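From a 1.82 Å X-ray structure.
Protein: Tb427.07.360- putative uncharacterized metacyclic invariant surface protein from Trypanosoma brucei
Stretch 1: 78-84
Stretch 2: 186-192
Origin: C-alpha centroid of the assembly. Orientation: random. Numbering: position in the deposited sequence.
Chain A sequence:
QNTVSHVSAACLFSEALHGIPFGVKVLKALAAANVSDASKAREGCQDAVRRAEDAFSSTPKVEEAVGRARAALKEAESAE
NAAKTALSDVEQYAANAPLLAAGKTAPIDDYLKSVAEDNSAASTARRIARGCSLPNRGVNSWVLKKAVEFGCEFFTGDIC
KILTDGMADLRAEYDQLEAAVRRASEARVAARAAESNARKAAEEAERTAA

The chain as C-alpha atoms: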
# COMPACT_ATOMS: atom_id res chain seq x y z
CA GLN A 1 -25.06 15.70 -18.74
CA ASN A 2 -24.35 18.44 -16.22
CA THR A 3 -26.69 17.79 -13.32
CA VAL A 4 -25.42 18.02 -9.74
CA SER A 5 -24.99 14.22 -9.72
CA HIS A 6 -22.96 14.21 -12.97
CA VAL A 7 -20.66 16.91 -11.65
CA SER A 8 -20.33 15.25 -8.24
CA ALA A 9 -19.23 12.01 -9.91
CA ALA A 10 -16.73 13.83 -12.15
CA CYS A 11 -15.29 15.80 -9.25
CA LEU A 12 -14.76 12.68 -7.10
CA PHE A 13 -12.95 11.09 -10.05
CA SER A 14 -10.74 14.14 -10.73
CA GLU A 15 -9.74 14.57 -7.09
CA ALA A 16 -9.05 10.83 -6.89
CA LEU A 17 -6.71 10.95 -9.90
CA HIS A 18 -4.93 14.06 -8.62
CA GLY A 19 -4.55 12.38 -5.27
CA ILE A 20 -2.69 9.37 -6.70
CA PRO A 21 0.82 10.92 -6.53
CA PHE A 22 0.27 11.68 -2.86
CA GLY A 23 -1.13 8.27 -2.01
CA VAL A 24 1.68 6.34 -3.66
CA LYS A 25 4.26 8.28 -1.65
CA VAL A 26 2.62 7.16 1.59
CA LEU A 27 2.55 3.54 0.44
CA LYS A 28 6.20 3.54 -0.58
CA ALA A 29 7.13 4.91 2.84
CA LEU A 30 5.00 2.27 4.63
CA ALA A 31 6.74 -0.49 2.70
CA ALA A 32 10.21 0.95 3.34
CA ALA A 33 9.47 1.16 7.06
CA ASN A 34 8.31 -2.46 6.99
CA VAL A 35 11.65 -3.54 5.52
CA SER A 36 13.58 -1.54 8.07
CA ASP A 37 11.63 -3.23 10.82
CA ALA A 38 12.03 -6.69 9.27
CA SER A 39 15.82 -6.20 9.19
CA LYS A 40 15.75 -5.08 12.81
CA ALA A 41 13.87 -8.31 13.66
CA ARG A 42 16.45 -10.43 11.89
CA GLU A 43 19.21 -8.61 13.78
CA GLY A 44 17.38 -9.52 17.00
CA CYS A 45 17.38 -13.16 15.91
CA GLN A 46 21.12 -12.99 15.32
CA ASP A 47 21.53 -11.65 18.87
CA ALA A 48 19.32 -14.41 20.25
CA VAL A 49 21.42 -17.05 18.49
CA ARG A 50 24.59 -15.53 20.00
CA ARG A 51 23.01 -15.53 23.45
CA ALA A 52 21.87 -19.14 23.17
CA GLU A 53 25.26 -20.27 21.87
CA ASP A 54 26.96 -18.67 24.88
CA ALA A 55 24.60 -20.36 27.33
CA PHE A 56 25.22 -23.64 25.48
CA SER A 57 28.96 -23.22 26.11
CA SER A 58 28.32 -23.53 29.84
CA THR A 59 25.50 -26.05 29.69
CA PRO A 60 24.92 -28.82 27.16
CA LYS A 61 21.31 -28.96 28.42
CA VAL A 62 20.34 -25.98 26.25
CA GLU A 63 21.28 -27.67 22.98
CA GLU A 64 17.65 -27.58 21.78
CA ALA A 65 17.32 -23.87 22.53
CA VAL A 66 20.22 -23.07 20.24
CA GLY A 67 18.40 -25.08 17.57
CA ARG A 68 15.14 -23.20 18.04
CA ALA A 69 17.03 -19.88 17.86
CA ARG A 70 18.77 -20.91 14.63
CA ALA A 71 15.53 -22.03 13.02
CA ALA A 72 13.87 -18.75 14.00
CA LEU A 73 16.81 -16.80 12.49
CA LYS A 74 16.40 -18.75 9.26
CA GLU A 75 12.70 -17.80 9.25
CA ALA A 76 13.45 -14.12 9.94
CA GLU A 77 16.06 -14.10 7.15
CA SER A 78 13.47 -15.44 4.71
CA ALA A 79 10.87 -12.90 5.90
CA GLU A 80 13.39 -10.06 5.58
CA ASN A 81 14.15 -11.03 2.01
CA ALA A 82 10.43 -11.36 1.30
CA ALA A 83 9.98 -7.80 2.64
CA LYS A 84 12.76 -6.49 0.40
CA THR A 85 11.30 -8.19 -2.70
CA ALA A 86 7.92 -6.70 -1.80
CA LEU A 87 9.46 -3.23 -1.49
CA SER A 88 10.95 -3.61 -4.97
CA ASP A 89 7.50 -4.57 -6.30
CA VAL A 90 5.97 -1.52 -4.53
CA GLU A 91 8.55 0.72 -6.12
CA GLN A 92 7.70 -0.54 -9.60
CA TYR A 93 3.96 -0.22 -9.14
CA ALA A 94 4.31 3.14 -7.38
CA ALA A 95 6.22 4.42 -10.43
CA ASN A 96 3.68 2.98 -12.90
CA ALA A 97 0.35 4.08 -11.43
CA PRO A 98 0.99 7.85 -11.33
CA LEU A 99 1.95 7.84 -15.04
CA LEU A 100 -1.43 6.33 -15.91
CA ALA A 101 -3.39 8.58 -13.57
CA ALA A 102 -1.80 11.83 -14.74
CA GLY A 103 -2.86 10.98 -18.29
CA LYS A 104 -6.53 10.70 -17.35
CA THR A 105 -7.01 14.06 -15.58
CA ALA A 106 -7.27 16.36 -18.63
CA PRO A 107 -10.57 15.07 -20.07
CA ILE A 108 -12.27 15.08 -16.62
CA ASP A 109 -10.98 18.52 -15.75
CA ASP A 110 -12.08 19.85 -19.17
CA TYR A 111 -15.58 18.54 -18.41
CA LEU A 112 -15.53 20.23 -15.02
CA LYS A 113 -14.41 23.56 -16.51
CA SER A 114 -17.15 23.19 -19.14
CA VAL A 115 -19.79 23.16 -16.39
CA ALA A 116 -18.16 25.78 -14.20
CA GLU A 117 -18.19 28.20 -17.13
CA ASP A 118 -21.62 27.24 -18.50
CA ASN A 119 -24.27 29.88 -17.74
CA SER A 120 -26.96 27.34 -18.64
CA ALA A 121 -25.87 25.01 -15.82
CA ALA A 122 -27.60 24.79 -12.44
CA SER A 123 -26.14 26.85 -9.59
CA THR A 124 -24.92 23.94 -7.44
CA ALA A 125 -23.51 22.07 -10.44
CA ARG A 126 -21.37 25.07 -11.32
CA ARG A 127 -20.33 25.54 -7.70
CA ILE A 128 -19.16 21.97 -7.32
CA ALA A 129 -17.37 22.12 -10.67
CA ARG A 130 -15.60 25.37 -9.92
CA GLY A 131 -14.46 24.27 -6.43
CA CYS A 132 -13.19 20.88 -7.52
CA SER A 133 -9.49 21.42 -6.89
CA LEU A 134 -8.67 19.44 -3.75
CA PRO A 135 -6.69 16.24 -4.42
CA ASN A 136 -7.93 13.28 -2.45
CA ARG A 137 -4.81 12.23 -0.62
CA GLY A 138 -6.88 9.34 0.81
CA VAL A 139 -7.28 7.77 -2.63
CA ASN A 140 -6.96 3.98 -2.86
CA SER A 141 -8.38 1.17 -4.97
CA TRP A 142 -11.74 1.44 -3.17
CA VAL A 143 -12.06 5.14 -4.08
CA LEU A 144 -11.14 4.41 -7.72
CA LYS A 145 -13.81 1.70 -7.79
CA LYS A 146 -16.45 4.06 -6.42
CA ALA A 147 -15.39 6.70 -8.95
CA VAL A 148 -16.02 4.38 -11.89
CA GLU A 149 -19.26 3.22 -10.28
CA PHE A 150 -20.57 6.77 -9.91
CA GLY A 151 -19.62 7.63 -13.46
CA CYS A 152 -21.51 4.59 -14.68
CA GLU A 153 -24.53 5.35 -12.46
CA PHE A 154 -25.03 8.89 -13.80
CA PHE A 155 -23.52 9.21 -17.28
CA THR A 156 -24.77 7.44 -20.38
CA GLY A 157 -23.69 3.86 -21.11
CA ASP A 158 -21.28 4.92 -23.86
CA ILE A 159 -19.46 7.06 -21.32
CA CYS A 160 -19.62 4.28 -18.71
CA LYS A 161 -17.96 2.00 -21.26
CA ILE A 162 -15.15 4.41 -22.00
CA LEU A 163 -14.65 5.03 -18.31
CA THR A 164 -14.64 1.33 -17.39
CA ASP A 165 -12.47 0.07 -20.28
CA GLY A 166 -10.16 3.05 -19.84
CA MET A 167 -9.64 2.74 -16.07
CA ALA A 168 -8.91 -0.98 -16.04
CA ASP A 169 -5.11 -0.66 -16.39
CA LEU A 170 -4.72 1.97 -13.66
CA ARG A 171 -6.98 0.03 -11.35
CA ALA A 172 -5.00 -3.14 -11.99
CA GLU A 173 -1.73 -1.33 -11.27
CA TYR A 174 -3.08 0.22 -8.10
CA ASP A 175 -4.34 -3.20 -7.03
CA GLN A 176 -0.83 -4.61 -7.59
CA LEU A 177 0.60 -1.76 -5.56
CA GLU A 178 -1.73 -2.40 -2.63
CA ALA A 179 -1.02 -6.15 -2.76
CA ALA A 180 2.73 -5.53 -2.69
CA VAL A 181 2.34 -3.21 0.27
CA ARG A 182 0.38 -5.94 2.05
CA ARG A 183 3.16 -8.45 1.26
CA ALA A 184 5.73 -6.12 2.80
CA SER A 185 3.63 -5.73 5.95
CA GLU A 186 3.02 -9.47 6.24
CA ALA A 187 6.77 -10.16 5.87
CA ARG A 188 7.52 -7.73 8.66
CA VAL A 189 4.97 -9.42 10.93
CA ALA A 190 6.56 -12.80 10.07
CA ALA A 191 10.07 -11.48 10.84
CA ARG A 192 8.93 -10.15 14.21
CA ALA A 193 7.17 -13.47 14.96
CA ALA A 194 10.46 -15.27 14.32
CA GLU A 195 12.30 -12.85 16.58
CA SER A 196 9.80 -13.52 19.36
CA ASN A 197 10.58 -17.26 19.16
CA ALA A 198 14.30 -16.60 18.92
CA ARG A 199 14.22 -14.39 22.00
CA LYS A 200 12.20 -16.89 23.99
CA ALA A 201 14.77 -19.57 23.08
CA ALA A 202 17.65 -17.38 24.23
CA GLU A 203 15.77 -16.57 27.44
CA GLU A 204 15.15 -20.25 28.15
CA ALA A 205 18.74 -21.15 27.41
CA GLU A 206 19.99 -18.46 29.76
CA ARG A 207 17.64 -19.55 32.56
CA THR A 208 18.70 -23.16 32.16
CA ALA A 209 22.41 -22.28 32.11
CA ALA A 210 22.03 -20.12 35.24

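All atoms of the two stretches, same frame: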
# COMPACT_ATOMS: atom_id res chain seq x y z
N SER A 78 14.38 -15.29 5.84
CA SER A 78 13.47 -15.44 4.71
C SER A 78 12.42 -14.33 4.66
O SER A 78 12.12 -13.81 3.58
CB SER A 78 12.80 -16.81 4.72
OG SER A 78 13.76 -17.85 4.69
N ALA A 79 11.88 -13.96 5.82
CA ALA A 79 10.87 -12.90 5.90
C ALA A 79 11.45 -11.54 5.52
O ALA A 79 10.82 -10.76 4.79
CB ALA A 79 10.25 -12.84 7.32
N GLU A 80 12.67 -11.27 5.99
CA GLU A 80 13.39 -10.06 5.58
C GLU A 80 13.55 -9.96 4.06
O GLU A 80 13.29 -8.92 3.44
CB GLU A 80 14.76 -9.99 6.24
CG GLU A 80 15.58 -8.76 5.83
CD GLU A 80 16.94 -8.71 6.48
OE1 GLU A 80 17.54 -7.61 6.53
OE2 GLU A 80 17.41 -9.76 6.97
N ASN A 81 14.00 -11.04 3.45
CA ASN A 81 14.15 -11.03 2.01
C ASN A 81 12.81 -10.89 1.30
O ASN A 81 12.71 -10.16 0.31
CB ASN A 81 14.90 -12.28 1.56
CG ASN A 81 16.37 -12.21 1.91
OD1 ASN A 81 16.99 -11.13 1.85
ND2 ASN A 81 16.95 -13.35 2.28
N ALA A 82 11.78 -11.54 1.82
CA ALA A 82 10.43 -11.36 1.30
C ALA A 82 9.99 -9.88 1.38
O ALA A 82 9.42 -9.35 0.42
CB ALA A 82 9.45 -12.24 2.05
N ALA A 83 10.29 -9.22 2.50
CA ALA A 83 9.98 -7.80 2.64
C ALA A 83 10.71 -6.96 1.58
O ALA A 83 10.13 -6.05 0.97
CB ALA A 83 10.36 -7.30 4.02
N LYS A 84 11.99 -7.23 1.38
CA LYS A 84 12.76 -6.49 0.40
C LYS A 84 12.24 -6.68 -1.04
O LYS A 84 12.22 -5.73 -1.82
CB LYS A 84 14.25 -6.86 0.50
CG LYS A 84 14.86 -6.42 1.79
CD LYS A 84 16.28 -6.93 1.97
CE LYS A 84 16.89 -6.36 3.27
NZ LYS A 84 18.33 -6.76 3.49
N GLU A 186 3.13 -8.10 5.74
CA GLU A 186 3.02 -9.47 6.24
C GLU A 186 4.41 -10.06 6.54
O GLU A 186 4.59 -10.77 7.54
CB GLU A 186 2.24 -10.34 5.26
CG GLU A 186 0.74 -10.04 5.28
CD GLU A 186 -0.03 -10.61 4.11
OE1 GLU A 186 0.61 -11.13 3.16
OE2 GLU A 186 -1.28 -10.50 4.12
N ALA A 187 5.39 -9.74 5.68
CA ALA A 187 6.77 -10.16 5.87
C ALA A 187 7.36 -9.59 7.15
O ALA A 187 8.06 -10.27 7.90
CB ALA A 187 7.62 -9.75 4.67
N ARG A 188 7.07 -8.33 7.42
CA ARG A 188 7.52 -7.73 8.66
C ARG A 188 6.90 -8.42 9.89
O ARG A 188 7.58 -8.68 10.87
CB ARG A 188 7.16 -6.25 8.67
CG ARG A 188 7.50 -5.55 10.00
CD ARG A 188 6.54 -4.42 10.31
NE ARG A 188 6.57 -4.05 11.72
CZ ARG A 188 5.62 -4.32 12.62
NH1 ARG A 188 5.79 -3.93 13.87
NH2 ARG A 188 4.49 -4.95 12.27
N VAL A 189 5.62 -8.71 9.83
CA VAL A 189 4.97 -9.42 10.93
C VAL A 189 5.61 -10.80 11.13
O VAL A 189 5.84 -11.22 12.25
CB VAL A 189 3.48 -9.61 10.63
CG1 VAL A 189 2.82 -10.52 11.67
CG2 VAL A 189 2.78 -8.27 10.58
N ALA A 190 5.90 -11.50 10.04
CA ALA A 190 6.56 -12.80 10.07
C ALA A 190 7.96 -12.71 10.67
O ALA A 190 8.34 -13.56 11.46
CB ALA A 190 6.64 -13.39 8.65
N ALA A 191 8.72 -11.68 10.30
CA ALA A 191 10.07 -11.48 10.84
C ALA A 191 10.00 -11.27 12.35
O ALA A 191 10.81 -11.82 13.10
CB ALA A 191 10.75 -10.30 10.16
N ARG A 192 9.05 -10.46 12.79
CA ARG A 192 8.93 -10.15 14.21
C ARG A 192 8.44 -11.40 14.96
O ARG A 192 8.81 -11.62 16.11
CB ARG A 192 7.99 -8.96 14.42
CG ARG A 192 8.59 -7.61 14.03
CD ARG A 192 9.63 -7.21 15.04
NE ARG A 192 10.22 -5.88 14.83
CZ ARG A 192 11.30 -5.45 15.46
NH1 ARG A 192 11.94 -6.24 16.34
NH2 ARG A 192 11.77 -4.23 15.22

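Every side chain that meets across this contact is an alanine. Three come from each helix: Ala79, Ala82 and Ala83 on one, Ala187, Ala190 and Ala191 on the other. Such small side chains let the backbones come close. The helix axes approach to 8.1 Å, and Ala79 CA lies 4.9 Å from Ala187 CA. The two helices run nearly antiparallel, with 163° between their directions. Both continue beyond these stretches at each end.

Ala79 and Ala187 form the centre, and each has the largest covered area on its own side. Each methyl packs against the backbone of the other helix as well as against its methyls. Ala187 CB sits 3.4 Å from Ala79 O and 3.5 Å from Ala83 N. Ala79 CB sits 3.5 Å from Ala191 N. These polar backbone atoms are already paired within their own helices: Ala83 N donates to Ala79 O at 2.8 Å, and Ala191 N donates to Ala187 O at 2.9 Å. The methyls therefore pack against hydrogen-bonded backbone turns.

The methyl pairs complete the fit. Ala79 CB lies 3.8 Å from Ala191 CB and 3.9 Å from Ala190 CB. Ala187 CB lies 3.7 Å from Ala83 CB and 4.1 Å from Ala82 CB. The pattern is reciprocal: each central alanine meets the residues three and four positions after its counterpart, one helical turn along.

No hydrogen bond or salt bridge links the stretches. The contact is van der Waals and apolar, and it buries 199 Å² in total. The longer side chains take no part in it. The CA-to-CB bonds of Glu80, Lys84 and Arg188 point away from the other stretch. Lys84 NZ and Glu80 OE1, one turn apart, form a salt bridge at 3.3 Å, whose hydrogen bond is weak. Arg188 NE is hydrogen-bonded elsewhere in the structure.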